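Local atomic coordinates of cyclopropane mycolic acid synthase MmaA2 (Mycobacterium tuberculosis, PDB entry 1TPY), a protein that transfers a methylene group from S-adenosyl-L-methionine to a double bond of mycolic acids, forming the cis-cyclopropane rings of the mycobacterial cell envelope. Residues A[165-177]-A[202-214]. Residues are numbered along the deposited sequence; the frame is centred on the assembly and turned at random.
With 16A (cetyl-trimethyl-ammonium), chain D; CO3 (carbonate ion), chain B.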
loop_
_atom_site.group_PDB
_atom_site.type_symbol
_atom_site.label_atom_id
_atom_site.label_comp_id
_atom_site.label_asym_id
_atom_site.label_seq_id
_atom_site.Cartn_x
_atom_site.Cartn_y
_atom_site.Cartn_z
ATOM N N LEU A 165 -8.318 3.622 -7.985
ATOM C CA LEU A 165 -7.058 4.312 -7.774
ATOM C C LEU A 165 -6.109 3.243 -7.267
ATOM O O LEU A 165 -6.200 2.809 -6.121
ATOM C CB LEU A 165 -7.190 5.435 -6.746
ATOM C CG LEU A 165 -5.930 6.290 -6.554
ATOM C CD1 LEU A 165 -4.841 5.499 -5.835
ATOM C CD2 LEU A 165 -5.431 6.775 -7.914
ATOM N N LEU A 166 -5.214 2.809 -8.144
ATOM C CA LEU A 166 -4.246 1.783 -7.817
ATOM C C LEU A 166 -2.892 2.414 -7.549
ATOM O O LEU A 166 -2.206 2.847 -8.470
ATOM C CB LEU A 166 -4.123 0.788 -8.971
ATOM C CG LEU A 166 -3.510 -0.589 -8.690
ATOM C CD1 LEU A 166 -2.917 -1.122 -9.980
ATOM C CD2 LEU A 166 -2.442 -0.508 -7.638
ATOM N N HIS A 167 -2.520 2.462 -6.278
ATOM C CA HIS A 167 -1.245 3.022 -5.863
ATOM C C HIS A 167 -0.358 1.830 -5.542
ATOM O O HIS A 167 -0.689 1.010 -4.679
ATOM C CB HIS A 167 -1.451 3.909 -4.631
ATOM C CG HIS A 167 -0.186 4.309 -3.937
ATOM N ND1 HIS A 167 0.014 5.580 -3.442
ATOM C CD2 HIS A 167 0.903 3.590 -3.572
ATOM C CE1 HIS A 167 1.168 5.624 -2.799
ATOM N NE2 HIS A 167 1.726 4.429 -2.861
ATOM N N THR A 168 0.765 1.721 -6.238
ATOM C CA THR A 168 1.646 0.593 -6.007
ATOM C C THR A 168 3.081 0.855 -6.395
ATOM O O THR A 168 3.386 1.734 -7.209
ATOM C CB THR A 168 1.177 -0.658 -6.794
ATOM O OG1 THR A 168 2.117 -1.722 -6.606
ATOM C CG2 THR A 168 1.079 -0.358 -8.277
ATOM N N ILE A 169 3.968 0.088 -5.784
ATOM C CA ILE A 169 5.374 0.194 -6.090
ATOM C C ILE A 169 5.518 -0.473 -7.445
ATOM O O ILE A 169 4.838 -1.455 -7.729
ATOM C CB ILE A 169 6.219 -0.570 -5.063
ATOM C CG1 ILE A 169 6.174 0.158 -3.721
ATOM C CG2 ILE A 169 7.655 -0.722 -5.569
ATOM C CD1 ILE A 169 6.824 -0.611 -2.598
ATOM N N THR A 170 6.367 0.084 -8.296
ATOM C CA THR A 170 6.602 -0.509 -9.600
ATOM C C THR A 170 8.104 -0.653 -9.752
ATOM O O THR A 170 8.870 0.220 -9.339
ATOM C CB THR A 170 6.059 0.365 -10.753
ATOM O OG1 THR A 170 6.656 1.661 -10.693
ATOM C CG2 THR A 170 4.547 0.508 -10.659
ATOM N N GLY A 171 8.529 -1.776 -10.313
ATOM C CA GLY A 171 9.943 -1.987 -10.518
ATOM C C GLY A 171 10.242 -1.656 -11.963
ATOM O O GLY A 171 9.387 -1.828 -12.833
ATOM N N LEU A 172 11.436 -1.147 -12.224
ATOM C CA LEU A 172 11.820 -0.834 -13.590
ATOM C C LEU A 172 12.112 -2.147 -14.295
ATOM O O LEU A 172 12.546 -3.105 -13.664
ATOM C CB LEU A 172 13.090 0.018 -13.617
ATOM C CG LEU A 172 12.988 1.537 -13.527
ATOM C CD1 LEU A 172 12.391 1.963 -12.191
ATOM C CD2 LEU A 172 14.385 2.118 -13.712
ATOM N N THR A 173 11.867 -2.196 -15.596
ATOM C CA THR A 173 12.177 -3.393 -16.357
ATOM C C THR A 173 13.700 -3.392 -16.445
ATOM O O THR A 173 14.342 -2.405 -16.077
ATOM C CB THR A 173 11.599 -3.321 -17.780
ATOM O OG1 THR A 173 12.124 -2.164 -18.452
ATOM C CG2 THR A 173 10.070 -3.223 -17.730
ATOM N N ARG A 174 14.283 -4.485 -16.922
ATOM C CA ARG A 174 15.732 -4.549 -17.043
ATOM C C ARG A 174 16.198 -3.490 -18.039
ATOM O O ARG A 174 17.249 -2.879 -17.862
ATOM C CB ARG A 174 16.167 -5.938 -17.513
ATOM C CG ARG A 174 15.775 -7.070 -16.565
ATOM C CD ARG A 174 15.989 -8.445 -17.204
ATOM N NE ARG A 174 17.401 -8.754 -17.419
ATOM C CZ ARG A 174 18.287 -8.919 -16.441
ATOM N NH1 ARG A 174 19.551 -9.197 -16.729
ATOM N NH2 ARG A 174 17.910 -8.811 -15.174
ATOM N N GLN A 175 15.404 -3.266 -19.079
ATOM C CA GLN A 175 15.769 -2.288 -20.099
ATOM C C GLN A 175 15.717 -0.873 -19.541
ATOM O O GLN A 175 16.574 -0.050 -19.855
ATOM C CB GLN A 175 14.848 -2.414 -21.324
ATOM C CG GLN A 175 15.207 -1.477 -22.493
ATOM C CD GLN A 175 16.645 -1.651 -22.976
ATOM O OE1 GLN A 175 17.408 -0.689 -23.050
ATOM N NE2 GLN A 175 17.018 -2.882 -23.305
ATOM N N GLN A 176 14.718 -0.582 -18.715
ATOM C CA GLN A 176 14.610 0.751 -18.139
ATOM C C GLN A 176 15.826 1.018 -17.258
ATOM O O GLN A 176 16.370 2.121 -17.263
ATOM C CB GLN A 176 13.311 0.895 -17.341
ATOM C CG GLN A 176 12.054 0.784 -18.213
ATOM C CD GLN A 176 10.758 0.875 -17.414
ATOM O OE1 GLN A 176 10.636 0.297 -16.336
ATOM N NE2 GLN A 176 9.782 1.591 -17.953
ATOM N N MET A 177 16.262 0.004 -16.517
ATOM C CA MET A 177 17.437 0.155 -15.672
ATOM C C MET A 177 18.638 0.485 -16.553
ATOM O O MET A 177 19.428 1.371 -16.234
ATOM C CB MET A 177 17.714 -1.129 -14.885
ATOM C CG MET A 177 16.794 -1.340 -13.695
ATOM S SD MET A 177 17.293 -2.755 -12.697
ATOM C CE MET A 177 15.939 -3.885 -12.998
ATOM N N GLY A 202 6.422 -13.576 -0.908
ATOM C CA GLY A 202 5.349 -13.467 -1.883
ATOM C C GLY A 202 5.289 -12.099 -2.540
ATOM O O GLY A 202 4.520 -11.892 -3.474
ATOM N N GLY A 203 6.107 -11.167 -2.056
ATOM C CA GLY A 203 6.117 -9.824 -2.614
ATOM C C GLY A 203 6.651 -9.804 -4.033
ATOM O O GLY A 203 7.794 -10.195 -4.274
ATOM N N GLN A 204 5.824 -9.346 -4.969
ATOM C CA GLN A 204 6.189 -9.281 -6.383
ATOM C C GLN A 204 5.681 -7.977 -7.000
ATOM O O GLN A 204 4.619 -7.949 -7.622
ATOM C CB GLN A 204 5.565 -10.456 -7.146
ATOM C CG GLN A 204 5.730 -11.817 -6.479
ATOM C CD GLN A 204 4.899 -12.906 -7.145
ATOM O OE1 GLN A 204 4.713 -13.993 -6.585
ATOM N NE2 GLN A 204 4.398 -12.623 -8.346
ATOM N N PRO A 205 6.439 -6.884 -6.856
ATOM C CA PRO A 205 5.983 -5.618 -7.433
ATOM C C PRO A 205 5.805 -5.740 -8.939
ATOM O O PRO A 205 6.556 -6.442 -9.610
ATOM C CB PRO A 205 7.106 -4.659 -7.078
ATOM C CG PRO A 205 8.315 -5.543 -7.186
ATOM C CD PRO A 205 7.859 -6.799 -6.469
ATOM N N PRO A 206 4.791 -5.074 -9.492
ATOM C CA PRO A 206 4.620 -5.178 -10.937
ATOM C C PRO A 206 5.551 -4.171 -11.606
ATOM O O PRO A 206 6.194 -3.357 -10.938
ATOM C CB PRO A 206 3.166 -4.784 -11.127
ATOM C CG PRO A 206 3.021 -3.686 -10.118
ATOM C CD PRO A 206 3.700 -4.284 -8.892
ATOM N N THR A 207 5.628 -4.246 -12.928
ATOM C CA THR A 207 6.408 -3.300 -13.695
ATOM C C THR A 207 5.310 -2.360 -14.179
ATOM O O THR A 207 4.135 -2.709 -14.090
ATOM C CB THR A 207 7.105 -3.976 -14.896
ATOM O OG1 THR A 207 7.939 -3.024 -15.556
ATOM C CG2 THR A 207 6.101 -4.484 -15.887
ATOM N N ILE A 208 5.664 -1.180 -14.676
ATOM C CA ILE A 208 4.638 -0.253 -15.140
ATOM C C ILE A 208 3.810 -0.826 -16.288
ATOM O O ILE A 208 2.583 -0.749 -16.266
ATOM C CB ILE A 208 5.250 1.112 -15.580
ATOM C CG1 ILE A 208 5.670 1.916 -14.342
ATOM C CG2 ILE A 208 4.236 1.904 -16.408
ATOM C CD1 ILE A 208 6.478 3.175 -14.663
ATOM N N GLU A 209 4.472 -1.406 -17.282
ATOM C CA GLU A 209 3.754 -1.972 -18.417
ATOM C C GLU A 209 2.807 -3.095 -17.993
ATOM O O GLU A 209 1.760 -3.282 -18.603
ATOM C CB GLU A 209 4.736 -2.481 -19.484
ATOM C CG GLU A 209 5.789 -3.442 -18.957
ATOM C CD GLU A 209 6.793 -3.833 -20.015
ATOM O OE1 GLU A 209 7.025 -3.024 -20.935
ATOM O OE2 GLU A 209 7.358 -4.940 -19.928
ATOM N N MET A 210 3.167 -3.833 -16.947
ATOM C CA MET A 210 2.309 -4.919 -16.470
ATOM C C MET A 210 0.964 -4.381 -15.995
ATOM O O MET A 210 -0.082 -4.945 -16.316
ATOM C CB MET A 210 2.981 -5.684 -15.329
ATOM C CG MET A 210 4.028 -6.698 -15.770
ATOM S SD MET A 210 4.879 -7.434 -14.340
ATOM C CE MET A 210 3.468 -8.021 -13.442
ATOM N N VAL A 211 0.998 -3.297 -15.220
ATOM C CA VAL A 211 -0.223 -2.670 -14.715
ATOM C C VAL A 211 -1.058 -2.135 -15.879
ATOM O O VAL A 211 -2.263 -2.383 -15.956
ATOM C CB VAL A 211 0.096 -1.494 -13.760
ATOM C CG1 VAL A 211 -1.192 -0.783 -13.357
ATOM C CG2 VAL A 211 0.818 -2.006 -12.523
ATOM N N GLU A 212 -0.412 -1.403 -16.784
ATOM C CA GLU A 212 -1.101 -0.829 -17.942
ATOM C C GLU A 212 -1.745 -1.898 -18.814
ATOM O O GLU A 212 -2.937 -1.847 -19.095
ATOM C CB GLU A 212 -0.130 -0.023 -18.813
ATOM C CG GLU A 212 0.589 1.096 -18.087
ATOM C CD GLU A 212 1.544 1.849 -19.001
ATOM O OE1 GLU A 212 2.346 1.191 -19.707
ATOM O OE2 GLU A 212 1.499 3.092 -19.009
ATOM N N GLU A 213 -0.939 -2.859 -19.246
ATOM C CA GLU A 213 -1.413 -3.927 -20.105
ATOM C C GLU A 213 -2.524 -4.774 -19.491
ATOM O O GLU A 213 -3.554 -4.990 -20.123
ATOM C CB GLU A 213 -0.239 -4.819 -20.509
ATOM C CG GLU A 213 0.812 -4.089 -21.330
ATOM C CD GLU A 213 1.964 -4.988 -21.718
ATOM O OE1 GLU A 213 1.930 -6.187 -21.364
ATOM O OE2 GLU A 213 2.903 -4.500 -22.374
ATOM N N GLN A 214 -2.313 -5.252 -18.268
ATOM C CA GLN A 214 -3.307 -6.081 -17.592
ATOM C C GLN A 214 -4.606 -5.333 -17.327
ATOM O O GLN A 214 -5.691 -5.878 -17.517
ATOM C CB GLN A 214 -2.752 -6.602 -16.267
ATOM C CG GLN A 214 -1.642 -7.638 -16.401
ATOM C CD GLN A 214 -2.135 -8.990 -16.903
ATOM O OE1 GLN A 214 -1.393 -9.971 -16.887
ATOM N NE2 GLN A 214 -3.392 -9.047 -17.350
HETATM C C1 16A D . 8.664 0.325 1.855
HETATM C C2 16A D . 8.728 -0.990 1.079
HETATM C C3 16A D . 9.636 -0.841 -0.152
HETATM C C4 16A D . 9.800 -2.094 -1.002
HETATM C C5 16A D . 10.732 -1.785 -2.185
HETATM C C6 16A D . 10.999 -2.955 -3.144
HETATM C C7 16A D . 11.747 -4.202 -2.607
HETATM C C8 16A D . 11.602 -5.529 -3.392
HETATM C C9 16A D . 10.168 -5.993 -3.741
HETATM C C10 16A D . 9.243 -6.337 -2.550
HETATM C C11 16A D . 7.722 -6.342 -2.847
HETATM C C12 16A D . 6.812 -6.247 -1.613
HETATM C C13 16A D . 6.259 -4.831 -1.412
HETATM C C14 16A D . 5.436 -4.730 -0.130
HETATM C C15 16A D . 5.163 -3.236 0.117
HETATM C C16 16A D . 4.467 -3.098 1.486
HETATM N N1 16A D . 4.042 -1.804 2.175
HETATM C C17 16A D . 3.496 -1.685 3.397
HETATM C C18 16A D . 5.186 -0.814 2.210
HETATM C C19 16A D . 2.988 -1.133 1.322
HETATM C C CO3 B . 3.510 1.641 -1.671
HETATM O O1 CO3 B . 3.609 3.096 -1.362
HETATM O O2 CO3 B . 4.180 0.743 -0.920
HETATM O O3 CO3 B . 2.751 1.219 -2.713
HETATM O O HOH W 1 8.340 -0.327 -14.837
#
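Gly171 N donates to Pro206 O at 2.9 Å, a nearly straight bond (160° at the hydrogen) that ties the end of strand 165-171 to the turn leading into helix 208-214. The same carbonyl oxygen receives a CA-H...O contact from Thr170. Prolines suit this turn: their puckered rings restrict the backbone and lay CH2 groups on the strand, Pro206 CD 3.3 Å from Ile169 O, and they leave no backbone N-H to satisfy. The hydrogen bond to Ile169 O comes from Thr168 OG1, swung opposite its own backbone N (chi1 176°). Ile208 slants its CG1 across Thr170 at 3.8 Å from OG1, whose hydroxyl is hydrogen-bonded to Asn281. One turn into the helix, and back along the strand, Leu166 CD1 meets Val211 CG1 tip to tip at 3.8 Å, branched apolar ends suited to a buried interface.

A water donates to Gly171 O and Gln176 OE1 and accepts from Thr207 OG1 and Ile208 N; it, rather than the N-cap Thr207 side chain, receives the Ile208 N-H. Thr173, with its short hydroxyl, forms a capping box with Gln176.

Ile169 CD1 lies 3.7 Å from C4 of cetyl-trimethyl-ammonium, and Pro205 CD 3.7 Å from its C11, walling that lipid-like ligand's pocket. Strand 163-171 runs between parallel strand 132-136 and antiparallel strand 278-286, and Phe139 of helix 139-142 packs on Leu166, Thr168 and Pro206.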